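Local coordinates for hypothetical glycoside hydrolase (Parabacteroides distasonis, PDB 3TAW), which is of unknown function but, as a presumed glycoside hydrolase of the beta-fructosidase clan, probably folds as a five-bladed beta-propeller, at residues A[32-37]-A[80-85]; A[135-140]-A[159-164]. One frame throughout, in Å; residues are numbered along the deposited sequence.

Contact 1. Residues A[32-37]-A[80-85]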
ATOM      1  N   THR A  32      20.828  -4.699 -11.205  1.00 15.60           N
ATOM      2  CA  THR A  32      21.247  -5.619 -10.165  1.00 15.30           C
ATOM      3  C   THR A  32      20.783  -7.050 -10.374  1.00 15.52           C
ATOM      4  O   THR A  32      19.620  -7.281 -10.705  1.00 15.70           O
ATOM      5  CB  THR A  32      20.648  -5.151  -8.830  1.00 14.87           C
ATOM      6  OG1 THR A  32      20.691  -3.705  -8.780  1.00 14.76           O
ATOM      7  CG2 THR A  32      21.410  -5.750  -7.687  1.00 15.09           C
ATOM      8  N   LYS A  33      21.675  -8.018 -10.141  1.00 15.95           N
ATOM      9  CA  LYS A  33      21.293  -9.418 -10.274  1.00 16.43           C
ATOM     10  C   LYS A  33      21.169 -10.103  -8.921  1.00 15.89           C
ATOM     11  O   LYS A  33      21.914  -9.784  -7.967  1.00 16.48           O
ATOM     12  CB  LYS A  33      22.341 -10.184 -11.069  1.00 17.17           C
ATOM     13  CG  LYS A  33      22.713  -9.592 -12.418  1.00 18.40           C
ATOM     14  CD  LYS A  33      21.583  -9.626 -13.407  1.00 18.67           C
ATOM     15  CE  LYS A  33      21.274 -11.043 -13.930  1.00 19.21           C
ATOM     16  NZ  LYS A  33      22.278 -11.577 -14.913  1.00 19.88           N
ATOM     17  N   PHE A  34      20.272 -11.073  -8.843  1.00 15.33           N
ATOM     18  CA  PHE A  34      20.260 -12.003  -7.739  1.00 15.42           C
ATOM     19  C   PHE A  34      19.838 -13.371  -8.213  1.00 15.78           C
ATOM     20  O   PHE A  34      19.196 -13.507  -9.263  1.00 16.21           O
ATOM     21  CB  PHE A  34      19.392 -11.531  -6.564  1.00 15.80           C
ATOM     22  CG  PHE A  34      18.003 -12.136  -6.504  1.00 15.56           C
ATOM     23  CD1 PHE A  34      17.084 -11.918  -7.513  1.00 16.23           C
ATOM     24  CD2 PHE A  34      17.625 -12.907  -5.416  1.00 16.00           C
ATOM     25  CE1 PHE A  34      15.800 -12.488  -7.447  1.00 16.07           C
ATOM     26  CE2 PHE A  34      16.337 -13.459  -5.321  1.00 15.74           C
ATOM     27  CZ  PHE A  34      15.430 -13.245  -6.340  1.00 16.08           C
ATOM     28  N   TYR A  35      20.195 -14.374  -7.426  1.00 15.50           N
ATOM     29  CA  TYR A  35      19.852 -15.748  -7.769  1.00 15.42           C
ATOM     30  C   TYR A  35      18.468 -16.085  -7.257  1.00 15.39           C
ATOM     31  O   TYR A  35      18.239 -16.220  -6.034  1.00 15.32           O
ATOM     32  CB  TYR A  35      20.866 -16.747  -7.244  1.00 15.60           C
ATOM     33  CG  TYR A  35      20.589 -18.115  -7.817  1.00 15.83           C
ATOM     34  CD1 TYR A  35      20.986 -18.435  -9.105  1.00 16.35           C
ATOM     35  CD2 TYR A  35      19.910 -19.082  -7.082  1.00 16.24           C
ATOM     36  CE1 TYR A  35      20.732 -19.670  -9.626  1.00 16.99           C
ATOM     37  CE2 TYR A  35      19.641 -20.342  -7.614  1.00 16.86           C
ATOM     38  CZ  TYR A  35      20.049 -20.616  -8.898  1.00 17.27           C
ATOM     39  OH  TYR A  35      19.816 -21.856  -9.472  1.00 18.48           O
ATOM     40  N   CYS A  36      17.542 -16.198  -8.214  1.00 15.13           N
ATOM     41  CA  CYS A  36      16.134 -16.437  -7.922  1.00 15.22           C
ATOM     42  C   CYS A  36      15.842 -17.909  -7.674  1.00 15.89           C
ATOM     43  O   CYS A  36      16.110 -18.755  -8.545  1.00 15.89           O
ATOM     44  CB  CYS A  36      15.298 -15.976  -9.099  1.00 15.39           C
ATOM     45  SG  CYS A  36      13.521 -16.351  -8.897  1.00 15.82           S
ATOM     46  N   PRO A  37      15.289 -18.246  -6.497  1.00 15.97           N
ATOM     47  CA  PRO A  37      15.008 -19.645  -6.193  1.00 16.94           C
ATOM     48  C   PRO A  37      13.777 -20.187  -6.909  1.00 17.20           C
ATOM     49  O   PRO A  37      13.591 -21.402  -6.932  1.00 18.40           O
ATOM     50  CB  PRO A  37      14.773 -19.631  -4.676  1.00 17.02           C
ATOM     51  CG  PRO A  37      14.249 -18.308  -4.403  1.00 16.30           C
ATOM     52  CD  PRO A  37      14.904 -17.356  -5.380  1.00 15.94           C
ATOM     53  N   THR A  80       7.552 -10.441 -12.969  1.00 17.13           N
ATOM     54  CA  THR A  80       7.645 -10.926 -11.596  1.00 16.24           C
ATOM     55  C   THR A  80       7.983  -9.763 -10.687  1.00 15.27           C
ATOM     56  O   THR A  80       8.955  -9.036 -10.934  1.00 15.19           O
ATOM     57  CB  THR A  80       8.696 -12.046 -11.424  1.00 16.48           C
ATOM     58  OG1 THR A  80       8.396 -13.124 -12.321  1.00 16.33           O
ATOM     59  CG2 THR A  80       8.714 -12.579  -9.971  1.00 16.22           C
ATOM     60  N   SER A  81       7.190  -9.612  -9.621  1.00 14.17           N
ATOM     61  CA  SER A  81       7.416  -8.586  -8.602  1.00 13.24           C
ATOM     62  C   SER A  81       8.111  -9.198  -7.394  1.00 12.67           C
ATOM     63  O   SER A  81       7.812 -10.325  -7.002  1.00 12.89           O
ATOM     64  CB  SER A  81       6.086  -7.962  -8.156  1.00 13.00           C
ATOM     65  OG  SER A  81       5.488  -7.190  -9.196  1.00 13.35           O
ATOM     66  N   ARG A  82       9.086  -8.467  -6.869  1.00 12.48           N
ATOM     67  CA  ARG A  82       9.849  -8.811  -5.682  1.00 12.38           C
ATOM     68  C   ARG A  82      10.028  -7.502  -4.898  1.00 12.31           C
ATOM     69  O   ARG A  82       9.882  -6.406  -5.467  1.00 12.72           O
ATOM     70  CB  ARG A  82      11.210  -9.415  -6.075  1.00 12.76           C
ATOM     71  CG  ARG A  82      11.076 -10.677  -6.919  1.00 12.98           C
ATOM     72  CD  ARG A  82      12.430 -11.252  -7.311  1.00 13.17           C
ATOM     73  NE  ARG A  82      12.330 -12.439  -8.151  1.00 13.64           N
ATOM     74  CZ  ARG A  82      12.232 -12.431  -9.482  1.00 14.26           C
ATOM     75  NH1 ARG A  82      12.147 -11.298 -10.168  1.00 14.14           N
ATOM     76  NH2 ARG A  82      12.188 -13.578 -10.150  1.00 14.87           N
ATOM     77  N   LEU A  83      10.310  -7.597  -3.601  1.00 11.94           N
ATOM     78  CA  LEU A  83      10.455  -6.417  -2.791  1.00 11.80           C
ATOM     79  C   LEU A  83      11.903  -6.137  -2.443  1.00 11.72           C
ATOM     80  O   LEU A  83      12.595  -6.989  -1.878  1.00 11.68           O
ATOM     81  CB  LEU A  83       9.665  -6.567  -1.483  1.00 11.32           C
ATOM     82  CG  LEU A  83       8.206  -6.967  -1.618  1.00 11.60           C
ATOM     83  CD1 LEU A  83       7.522  -6.957  -0.273  1.00 11.43           C
ATOM     84  CD2 LEU A  83       7.428  -6.112  -2.678  1.00 11.53           C
ATOM     85  N   GLY A  84      12.314  -4.920  -2.740  1.00 12.00           N
ATOM     86  CA  GLY A  84      13.623  -4.405  -2.371  1.00 12.57           C
ATOM     87  C   GLY A  84      13.666  -3.945  -0.938  1.00 13.32           C
ATOM     88  O   GLY A  84      12.647  -3.935  -0.238  1.00 14.34           O
ATOM     89  N   TYR A  85      14.865  -3.617  -0.467  1.00 13.42           N
ATOM     90  CA  TYR A  85      15.070  -3.157   0.902  1.00 13.49           C
ATOM     91  C   TYR A  85      16.020  -1.960   0.841  1.00 13.42           C
ATOM     92  O   TYR A  85      17.180  -2.088   0.441  1.00 13.88           O
ATOM     93  CB  TYR A  85      15.677  -4.275   1.750  1.00 14.37           C
ATOM     94  CG  TYR A  85      15.850  -3.947   3.207  1.00 14.87           C
ATOM     95  CD1 TYR A  85      16.998  -3.296   3.661  1.00 15.57           C
ATOM     96  CD2 TYR A  85      14.887  -4.302   4.150  1.00 15.93           C
ATOM     97  CE1 TYR A  85      17.168  -3.005   5.027  1.00 16.29           C
ATOM     98  CE2 TYR A  85      15.049  -4.002   5.502  1.00 16.40           C
ATOM     99  CZ  TYR A  85      16.180  -3.351   5.932  1.00 17.10           C
ATOM    100  OH  TYR A  85      16.356  -3.049   7.284  1.00 18.87           O
TER
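F34 overlaps the outer half of the R82 side chain, its CE1 corner lying 3.6 Å from R82 CD. The same corner is 3.5 Å from R82 NE, and this nitrogen sits at the edge of the ring, near its plane. Ring and guanidinium are turned 70° apart, so the two flat groups do not stack; the arginine passes obliquely along the rim. The extended run of R82 from CG to NE carries its charged end across the distance between the two backbones, C36 CA and R82 CA being 10.1 Å apart.

At the outer end of the arginine, C36 meets the guanidinium. Its SG stands anti to the backbone N (chi1 175°), which brings the sulfur to the guanidinium edge, near the guanidinium plane. R82 NH2 gives SG a weak hydrogen bond of 3.3 Å with an N-H...S angle of 149°. Cysteine suits the place because its sulfur is a soft, polarisable acceptor that can take a weak bond from an N-H without being strongly polar itself. One face of the guanidinium is covered by T80 CG2, 3.5 Å above the plane over its centre, and the F34 ring carries C36 N above one face.

The main counter-charge lies elsewhere: R82 NH1 forms a salt bridge with D70. V43, on the strand 41-44 that pairs with 33-36 as a hairpin, touches both C36 and R82, while W45 meets the F34 ring edge-to-face.

Arginine thus fits as a group with a greasy stem for phenylalanine and several N-H donors for different partners. D70 is its partner of opposite charge and the weak sulfur bond an addition to it; the buried guanidinium is expected to stay positive and to have its rotation restricted.

Contact 2. Residues A[135-140]-A[159-164]. With EDO (1,2-ethanediol), chain K; EDO (1,2-ethanediol), chain L.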
ATOM      1  N   TYR A 135       0.403  -8.007   1.420  1.00 11.71           N
ATOM      2  CA  TYR A 135       0.858  -7.914   0.035  1.00 11.91           C
ATOM      3  C   TYR A 135      -0.003  -8.785  -0.861  1.00 12.36           C
ATOM      4  O   TYR A 135      -0.828  -9.563  -0.377  1.00 12.27           O
ATOM      5  CB  TYR A 135       2.334  -8.350  -0.077  1.00 12.12           C
ATOM      6  CG  TYR A 135       2.570  -9.825   0.207  1.00 12.75           C
ATOM      7  CD1 TYR A 135       2.653 -10.305   1.504  1.00 13.15           C
ATOM      8  CD2 TYR A 135       2.746 -10.736  -0.836  1.00 13.30           C
ATOM      9  CE1 TYR A 135       2.861 -11.663   1.770  1.00 13.51           C
ATOM     10  CE2 TYR A 135       2.980 -12.086  -0.588  1.00 13.73           C
ATOM     11  CZ  TYR A 135       3.036 -12.540   0.709  1.00 13.79           C
ATOM     12  OH  TYR A 135       3.295 -13.855   0.944  1.00 14.11           O
ATOM     13  N   THR A 136       0.167  -8.621  -2.167  1.00 12.54           N
ATOM     14  CA  THR A 136      -0.588  -9.393  -3.138  1.00 13.10           C
ATOM     15  C   THR A 136       0.253 -10.540  -3.677  1.00 13.33           C
ATOM     16  O   THR A 136       1.383 -10.331  -4.124  1.00 13.06           O
ATOM     17  CB  THR A 136      -0.967  -8.542  -4.353  1.00 13.67           C
ATOM     18  OG1 THR A 136      -1.557  -7.318  -3.917  1.00 13.96           O
ATOM     19  CG2 THR A 136      -1.936  -9.325  -5.295  1.00 14.41           C
ATOM     20  N   GLN A 137      -0.297 -11.739  -3.621  1.00 13.93           N
ATOM     21  CA  GLN A 137       0.292 -12.915  -4.281  1.00 14.47           C
ATOM     22  C   GLN A 137      -0.257 -12.947  -5.692  1.00 15.27           C
ATOM     23  O   GLN A 137      -1.483 -12.847  -5.875  1.00 15.62           O
ATOM     24  CB  GLN A 137      -0.112 -14.193  -3.554  1.00 14.81           C
ATOM     25  CG  GLN A 137       0.233 -14.216  -2.066  1.00 14.98           C
ATOM     26  CD  GLN A 137      -0.151 -15.528  -1.439  1.00 15.90           C
ATOM     27  OE1 GLN A 137      -1.331 -15.927  -1.490  1.00 16.28           O
ATOM     28  NE2 GLN A 137       0.821 -16.217  -0.834  1.00 15.63           N
ATOM     29  N   TRP A 138       0.609 -13.070  -6.692  1.00 15.49           N
ATOM     30  CA  TRP A 138       0.138 -13.108  -8.086  1.00 16.47           C
ATOM     31  C   TRP A 138       0.702 -14.302  -8.805  1.00 17.57           C
ATOM     32  O   TRP A 138       1.918 -14.459  -8.923  1.00 16.70           O
ATOM     33  CB  TRP A 138       0.515 -11.832  -8.806  1.00 16.67           C
ATOM     34  CG  TRP A 138       0.050 -11.630 -10.238  1.00 17.33           C
ATOM     35  CD1 TRP A 138       0.785 -11.076 -11.245  1.00 17.46           C
ATOM     36  CD2 TRP A 138      -1.258 -11.890 -10.804  1.00 17.87           C
ATOM     37  NE1 TRP A 138       0.047 -10.984 -12.372  1.00 18.14           N
ATOM     38  CE2 TRP A 138      -1.215 -11.464 -12.138  1.00 18.61           C
ATOM     39  CE3 TRP A 138      -2.452 -12.422 -10.303  1.00 18.46           C
ATOM     40  CZ2 TRP A 138      -2.315 -11.579 -13.000  1.00 19.52           C
ATOM     41  CZ3 TRP A 138      -3.548 -12.512 -11.143  1.00 19.19           C
ATOM     42  CH2 TRP A 138      -3.465 -12.104 -12.482  1.00 19.91           C
ATOM     43  N   ASN A 139      -0.203 -15.148  -9.274  1.00 18.49           N
ATOM     44  CA  ASN A 139       0.157 -16.341 -10.001  1.00 20.07           C
ATOM     45  C   ASN A 139      -0.421 -16.323 -11.413  1.00 21.46           C
ATOM     46  O   ASN A 139      -0.526 -17.381 -12.054  1.00 22.99           O
ATOM     47  CB  ASN A 139      -0.321 -17.578  -9.249  1.00 20.26           C
ATOM     48  CG  ASN A 139      -1.826 -17.662  -9.158  1.00 20.56           C
ATOM     49  OD1 ASN A 139      -2.550 -16.776  -9.626  1.00 20.81           O
ATOM     50  ND2 ASN A 139      -2.306 -18.747  -8.574  1.00 21.39           N
ATOM     51  N   ARG A 140      -0.768 -15.128 -11.895  1.00 22.16           N
ATOM     52  CA  ARG A 140      -1.405 -14.918 -13.215  1.00 24.40           C
ATOM     53  C   ARG A 140      -2.816 -15.474 -13.336  1.00 24.79           C
ATOM     54  O   ARG A 140      -3.371 -15.480 -14.428  1.00 25.72           O
ATOM     55  CB  ARG A 140      -0.583 -15.501 -14.361  1.00 26.73           C
ATOM     56  CG  ARG A 140       0.842 -15.130 -14.349  1.00 29.26           C
ATOM     57  CD  ARG A 140       1.209 -14.123 -15.421  1.00 31.06           C
ATOM     58  NE  ARG A 140       2.652 -14.161 -15.526  1.00 30.98           N
ATOM     59  CZ  ARG A 140       3.497 -13.318 -14.915  1.00 30.71           C
ATOM     60  NH1 ARG A 140       3.075 -12.272 -14.189  1.00 27.25           N
ATOM     61  NH2 ARG A 140       4.806 -13.509 -15.080  1.00 31.66           N
ATOM     62  N   PHE A 159       2.373 -16.593   6.016  1.00 16.20           N
ATOM     63  CA  PHE A 159       1.198 -17.294   6.557  1.00 16.73           C
ATOM     64  C   PHE A 159       0.099 -17.560   5.534  1.00 17.04           C
ATOM     65  O   PHE A 159      -0.899 -18.236   5.841  1.00 18.12           O
ATOM     66  CB  PHE A 159       0.639 -16.512   7.745  1.00 16.97           C
ATOM     67  CG  PHE A 159       1.549 -16.509   8.933  1.00 17.64           C
ATOM     68  CD1 PHE A 159       1.512 -17.556   9.841  1.00 18.68           C
ATOM     69  CD2 PHE A 159       2.451 -15.472   9.140  1.00 17.72           C
ATOM     70  CE1 PHE A 159       2.368 -17.578  10.939  1.00 19.66           C
ATOM     71  CE2 PHE A 159       3.300 -15.477  10.249  1.00 18.51           C
ATOM     72  CZ  PHE A 159       3.257 -16.538  11.148  1.00 18.84           C
ATOM     73  N   GLY A 160       0.296 -17.082   4.320  1.00 16.01           N
ATOM     74  CA  GLY A 160      -0.665 -17.274   3.249  1.00 16.63           C
ATOM     75  C   GLY A 160      -1.767 -16.235   3.210  1.00 15.70           C
ATOM     76  O   GLY A 160      -1.717 -15.229   3.933  1.00 14.70           O
ATOM     77  N   PRO A 161      -2.784 -16.481   2.377  1.00 16.17           N
ATOM     78  CA  PRO A 161      -3.845 -15.504   2.152  1.00 15.71           C
ATOM     79  C   PRO A 161      -4.577 -15.086   3.416  1.00 15.45           C
ATOM     80  O   PRO A 161      -4.882 -15.928   4.277  1.00 15.91           O
ATOM     81  CB  PRO A 161      -4.801 -16.243   1.197  1.00 16.84           C
ATOM     82  CG  PRO A 161      -3.896 -17.209   0.460  1.00 17.18           C
ATOM     83  CD  PRO A 161      -2.913 -17.654   1.488  1.00 16.93           C
ATOM     84  N   ALA A 162      -4.850 -13.786   3.529  1.00 14.84           N
ATOM     85  CA  ALA A 162      -5.505 -13.220   4.703  1.00 15.29           C
ATOM     86  C   ALA A 162      -6.911 -13.790   4.916  1.00 16.06           C
ATOM     87  O   ALA A 162      -7.375 -13.883   6.061  1.00 15.88           O
ATOM     88  CB  ALA A 162      -5.574 -11.714   4.577  1.00 14.52           C
ATOM     89  N   PHE A 163      -7.578 -14.153   3.818  1.00 16.50           N
ATOM     90  CA  PHE A 163      -8.974 -14.643   3.887  1.00 17.47           C
ATOM     91  C   PHE A 163      -9.101 -16.139   3.555  1.00 18.60           C
ATOM     92  O   PHE A 163     -10.184 -16.614   3.141  1.00 19.79           O
ATOM     93  CB  PHE A 163      -9.875 -13.825   2.947  1.00 17.41           C
ATOM     94  CG  PHE A 163      -9.723 -12.320   3.081  1.00 16.82           C
ATOM     95  CD1 PHE A 163      -9.607 -11.710   4.321  1.00 16.55           C
ATOM     96  CD2 PHE A 163      -9.744 -11.507   1.960  1.00 16.66           C
ATOM     97  CE1 PHE A 163      -9.489 -10.329   4.429  1.00 16.02           C
ATOM     98  CE2 PHE A 163      -9.608 -10.112   2.069  1.00 16.21           C
ATOM     99  CZ  PHE A 163      -9.482  -9.533   3.290  1.00 15.88           C
ATOM    100  N   GLU A 164      -8.016 -16.887   3.749  1.00 19.30           N
ATOM    101  CA  GLU A 164      -8.012 -18.328   3.451  1.00 20.75           C
ATOM    102  C   GLU A 164      -9.085 -19.043   4.262  1.00 21.23           C
ATOM    103  O   GLU A 164      -9.848 -19.853   3.721  1.00 22.04           O
ATOM    104  CB  GLU A 164      -6.633 -18.944   3.744  1.00 21.80           C
ATOM    105  CG  GLU A 164      -6.489 -20.424   3.304  1.00 23.97           C
ATOM    106  CD  GLU A 164      -6.467 -20.625   1.795  1.00 26.18           C
ATOM    107  OE1 GLU A 164      -6.162 -19.671   1.042  1.00 27.35           O
ATOM    108  OE2 GLU A 164      -6.714 -21.772   1.341  1.00 27.99           O
TER
HETATM  109  C1  EDO K 396      -8.563 -14.090  -0.842  1.00 23.26           C
HETATM  110  O1  EDO K 396      -8.061 -13.597  -2.068  1.00 21.88           O
HETATM  111  C2  EDO K 396      -7.499 -14.471   0.197  1.00 24.82           C
HETATM  112  O2  EDO K 396      -6.951 -13.405   0.975  1.00 26.51           O
HETATM  113  C1  EDO L 397      -5.116 -20.933  -2.417  1.00 33.57           C
HETATM  114  O1  EDO L 397      -4.745 -20.149  -1.274  1.00 28.17           O
HETATM  115  C2  EDO L 397      -6.590 -21.311  -2.362  1.00 34.60           C
HETATM  116  O2  EDO L 397      -6.881 -22.143  -1.239  1.00 35.00           O
HETATM  117  O   HOH W   1       1.969 -15.145   3.030  1.00 14.44           O
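Q137, P161 and G160 bury most of the surface here, and the amide of Q137 does the reaching. Its CG is anti to the carbonyl carbon (chi1 -56°) and the chain runs extended beyond it, which spans the 8.1 Å between Q137 CA and P161 CA. The glutamine comes to the proline at about a right angle. Q137 OE1 lies 3.5 Å from P161 CG and 3.8 Å from P161 CD, a van der Waals meeting of a carbonyl oxygen with ring methylenes. On the other branch Q137 NE2 only grazes the chain, 4.5 Å from G160 CA.

No hydrogen bond joins the segments directly, and the proline ring offers OE1 no donor. The buried amide has its partners elsewhere: NE2 bonds to E113 and Q109, and OE1 accepts from N112. These bonds on both branches should fix the flip of the amide, with the oxygen on the proline side. Glutamine is apt here, offering a donor and an acceptor at the end of a long arm. G160 has a positive phi, 86°, a conformation natural to glycine, followed by the rigid P161, which opens a type I turn ending at E164.

A water adds an indirect link, donating to Y135 OH at 2.8 Å and accepting from G160 N at 2.9 Å. Two 1,2-ethanediol molecules, probably from the crystallisation liquor, lie by the turn: one takes a bond from F163 N, and the other gives one hydrogen bond to each carboxylate oxygen of E164.

Strands 131-138 and 157-161 belong to the same four-stranded antiparallel sheet but are not neighbours; strand 143-150 runs between them. Q137 packs on A146 of this intervening strand and reaches the outermost strand 157-161, while helix 110-113 supplies N112 and E113, with Q109 just before it.

In the fold
Both contacts are buried, and their nearest atoms are about 5 Å apart without touching; both segments of contact 1 come earlier in the chain than those of contact 2. They hold different elements. Contact 1 sets the hairpin strand 33-36 against strand 81-88 of a separate four-stranded sheet, whereas contact 2 spans second-neighbour strands within a single sheet. Contact 1 is the farther out, about 19 Å from its centre to that of the chain against about 14 Å. Its chemistry is a charged arginine shared between an aromatic edge, a sulfur and an acid; contact 2 relies on a neutral amide, a proline ring and a bridging water.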